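Local coordinates for putative nucleolar GTP-binding protein 1 (Plasmodium falciparum, PDB 2QU8) that binds guanine nucleotides and probably hydrolyses GTP, as a nucleolar GTPase of the NOG1 family, whose members act in large ribosomal subunit assembly, at residues Leu87-Phe91 and Glu92-Thr96. Residues are numbered along the deposited sequence; the frame is centred on the assembly and turned at random.
Sequences LDRAF and ENRNT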
ATOM      1  N   LEU A  87      -9.569  -0.934  -4.118  1.00 28.90           N
ATOM      2  CA  LEU A  87      -8.556   0.032  -3.688  1.00 28.46           C
ATOM      3  C   LEU A  87      -7.814   0.678  -4.856  1.00 28.53           C
ATOM      4  O   LEU A  87      -6.671   1.150  -4.718  1.00 28.05           O
ATOM      5  CB  LEU A  87      -7.602  -0.630  -2.683  1.00 28.54           C
ATOM      6  CG  LEU A  87      -8.277  -1.093  -1.380  1.00 28.67           C
ATOM      7  CD1 LEU A  87      -7.280  -1.759  -0.458  1.00 30.19           C
ATOM      8  CD2 LEU A  87      -8.957   0.077  -0.666  1.00 29.51           C
ATOM      9  N   ASP A  88      -8.492   0.724  -6.002  1.00 28.20           N
ATOM     10  CA  ASP A  88      -7.932   1.278  -7.236  1.00 28.64           C
ATOM     11  C   ASP A  88      -8.777   2.425  -7.783  1.00 28.83           C
ATOM     12  O   ASP A  88      -8.504   2.947  -8.866  1.00 28.89           O
ATOM     13  CB  ASP A  88      -7.770   0.182  -8.306  1.00 28.37           C
ATOM     14  CG  ASP A  88      -9.079  -0.525  -8.644  1.00 29.46           C
ATOM     15  OD1 ASP A  88     -10.129  -0.232  -8.016  1.00 29.92           O
ATOM     16  OD2 ASP A  88      -9.054  -1.377  -9.553  1.00 30.17           O
ATOM     17  N   ARG A  89      -9.807   2.803  -7.031  1.00 28.87           N
ATOM     18  CA  ARG A  89     -10.699   3.890  -7.423  1.00 29.29           C
ATOM     19  C   ARG A  89     -11.329   4.547  -6.191  1.00 29.38           C
ATOM     20  O   ARG A  89     -11.365   3.950  -5.110  1.00 29.05           O
ATOM     21  CB  ARG A  89     -11.773   3.394  -8.403  1.00 29.45           C
ATOM     22  CG  ARG A  89     -12.625   2.234  -7.903  1.00 30.20           C
ATOM     23  CD  ARG A  89     -13.203   1.451  -9.072  1.00 31.58           C
ATOM     24  NE  ARG A  89     -12.214   0.517  -9.608  1.00 32.36           N
ATOM     25  CZ  ARG A  89     -12.180   0.083 -10.865  1.00 34.76           C
ATOM     26  NH1 ARG A  89     -13.095   0.488 -11.744  1.00 34.56           N
ATOM     27  NH2 ARG A  89     -11.232  -0.767 -11.242  1.00 32.93           N
ATOM     28  N   ALA A  90     -11.819   5.774  -6.368  1.00 29.60           N
ATOM     29  CA  ALA A  90     -12.399   6.546  -5.274  1.00 30.05           C
ATOM     30  C   ALA A  90     -13.628   5.861  -4.685  1.00 30.65           C
ATOM     31  O   ALA A  90     -14.303   5.076  -5.354  1.00 29.98           O
ATOM     32  CB  ALA A  90     -12.720   7.982  -5.731  1.00 30.05           C
ATOM     33  N   PHE A  91     -13.904   6.166  -3.422  1.00 31.97           N
ATOM     34  CA  PHE A  91     -14.910   5.447  -2.639  1.00 33.11           C
ATOM     35  C   PHE A  91     -16.352   5.935  -2.798  1.00 34.36           C
ATOM     36  O   PHE A  91     -17.288   5.262  -2.351  1.00 34.55           O
ATOM     37  CB  PHE A  91     -14.511   5.453  -1.158  1.00 32.56           C
ATOM     38  CG  PHE A  91     -13.240   4.705  -0.866  1.00 32.49           C
ATOM     39  CD1 PHE A  91     -12.943   3.512  -1.525  1.00 31.61           C
ATOM     40  CD2 PHE A  91     -12.344   5.182   0.081  1.00 31.92           C
ATOM     41  CE1 PHE A  91     -11.763   2.815  -1.252  1.00 31.18           C
ATOM     42  CE2 PHE A  91     -11.180   4.488   0.371  1.00 32.33           C
ATOM     43  CZ  PHE A  91     -10.883   3.299  -0.300  1.00 32.11           C
ATOM     44  N   GLU A  92     -16.527   7.092  -3.439  1.00 35.88           N
ATOM     45  CA  GLU A  92     -17.841   7.723  -3.620  1.00 37.42           C
ATOM     46  C   GLU A  92     -18.920   6.801  -4.181  1.00 37.79           C
ATOM     47  O   GLU A  92     -20.092   6.927  -3.826  1.00 37.88           O
ATOM     48  CB  GLU A  92     -17.728   8.924  -4.553  1.00 37.89           C
ATOM     49  CG  GLU A  92     -17.243  10.206  -3.918  1.00 40.01           C
ATOM     50  CD  GLU A  92     -17.274  11.361  -4.904  1.00 42.29           C
ATOM     51  OE1 GLU A  92     -16.714  11.206  -6.015  1.00 43.71           O
ATOM     52  OE2 GLU A  92     -17.864  12.418  -4.574  1.00 43.54           O
ATOM     53  N   ASN A  93     -18.519   5.892  -5.065  1.00 38.58           N
ATOM     54  CA  ASN A  93     -19.457   5.043  -5.795  1.00 39.12           C
ATOM     55  C   ASN A  93     -19.704   3.682  -5.139  1.00 39.14           C
ATOM     56  O   ASN A  93     -20.590   2.940  -5.566  1.00 39.23           O
ATOM     57  CB  ASN A  93     -18.980   4.849  -7.244  1.00 39.66           C
ATOM     58  CG  ASN A  93     -19.000   6.139  -8.056  1.00 41.23           C
ATOM     59  OD1 ASN A  93     -19.723   7.087  -7.735  1.00 43.18           O
ATOM     60  ND2 ASN A  93     -18.207   6.173  -9.123  1.00 43.03           N
ATOM     61  N   ARG A  94     -18.917   3.351  -4.113  1.00 39.07           N
ATOM     62  CA  ARG A  94     -19.070   2.078  -3.404  1.00 38.76           C
ATOM     63  C   ARG A  94     -20.421   1.990  -2.702  1.00 38.33           C
ATOM     64  O   ARG A  94     -20.943   2.993  -2.205  1.00 37.95           O
ATOM     65  CB  ARG A  94     -17.963   1.886  -2.358  1.00 39.05           C
ATOM     66  CG  ARG A  94     -16.528   1.892  -2.856  1.00 40.75           C
ATOM     67  CD  ARG A  94     -16.247   0.903  -3.980  1.00 43.23           C
ATOM     68  NE  ARG A  94     -15.852   1.634  -5.183  1.00 46.75           N
ATOM     69  CZ  ARG A  94     -16.470   1.573  -6.357  1.00 47.21           C
ATOM     70  NH1 ARG A  94     -17.519   0.783  -6.534  1.00 48.09           N
ATOM     71  NH2 ARG A  94     -16.013   2.296  -7.365  1.00 49.26           N
ATOM     72  N   ASN A  95     -20.984   0.785  -2.668  1.00 38.22           N
ATOM     73  CA  ASN A  95     -22.164   0.506  -1.848  1.00 38.01           C
ATOM     74  C   ASN A  95     -21.726   0.103  -0.429  1.00 37.70           C
ATOM     75  O   ASN A  95     -20.520   0.038  -0.142  1.00 37.42           O
ATOM     76  CB  ASN A  95     -23.053  -0.564  -2.504  1.00 38.05           C
ATOM     77  CG  ASN A  95     -22.326  -1.890  -2.727  1.00 38.95           C
ATOM     78  OD1 ASN A  95     -21.554  -2.351  -1.881  1.00 39.67           O
ATOM     79  ND2 ASN A  95     -22.579  -2.512  -3.873  1.00 39.27           N
ATOM     80  N   THR A  96     -22.694  -0.169   0.449  1.00 37.34           N
ATOM     81  CA  THR A  96     -22.399  -0.534   1.847  1.00 37.03           C
ATOM     82  C   THR A  96     -21.484  -1.765   1.974  1.00 36.52           C
ATOM     83  O   THR A  96     -20.419  -1.675   2.587  1.00 36.43           O
ATOM     84  CB  THR A  96     -23.687  -0.710   2.673  1.00 36.90           C
ATOM     85  OG1 THR A  96     -24.553   0.398   2.426  1.00 37.55           O
ATOM     86  CG2 THR A  96     -23.375  -0.747   4.155  1.00 37.49           C
TER
HETATM   87  O   HOH W   1     -13.289   2.093  -4.624  1.00 30.89           O
HETATM   88  O   HOH W   2     -15.302   4.776  -8.506  1.00 49.38           O
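Phe91 and Arg94 close a type I beta turn through Glu92 and Asn93, with Arg94 N donating to Phe91 O over 3.1 Å (152° at the hydrogen). How a turn can bring its last side chain back alongside its first residue is well illustrated by Arg94: chi1 (-59°), with CG anti to the carbonyl carbon, sets CG 3.5 Å from Phe91 O and 4.2 Å from CD1 of the Phe91 ring, and bends at chi2 and chi3 carry the guanidinium group on past Ala90 O toward Arg89. Its NE gives a hydrogen bond of 2.7 Å to a water that also lies 2.7 Å from Arg89 O, to which it can donate, so the folded arginine can be linked to the backbone two residues before Phe91. The turn belongs to the loop between strand 76-82 and helix 96-106, which corresponds to switch II of P-loop GTPases. There Arg89 forms a two-pronged salt bridge with Asp88, NE to OD1 (2.7 Å) and NH2 to OD2 (2.8 Å), both from above the carboxylate plane, while OD2 also accepts from Gly85 N. The aliphatic part of Arg89 meets the other arginine, its CD lying 3.4 Å from Arg94 NH2. With the two guanidinium planes 81° apart, they do not stack, and the Asp88 carboxylate probably offsets some of their like charge.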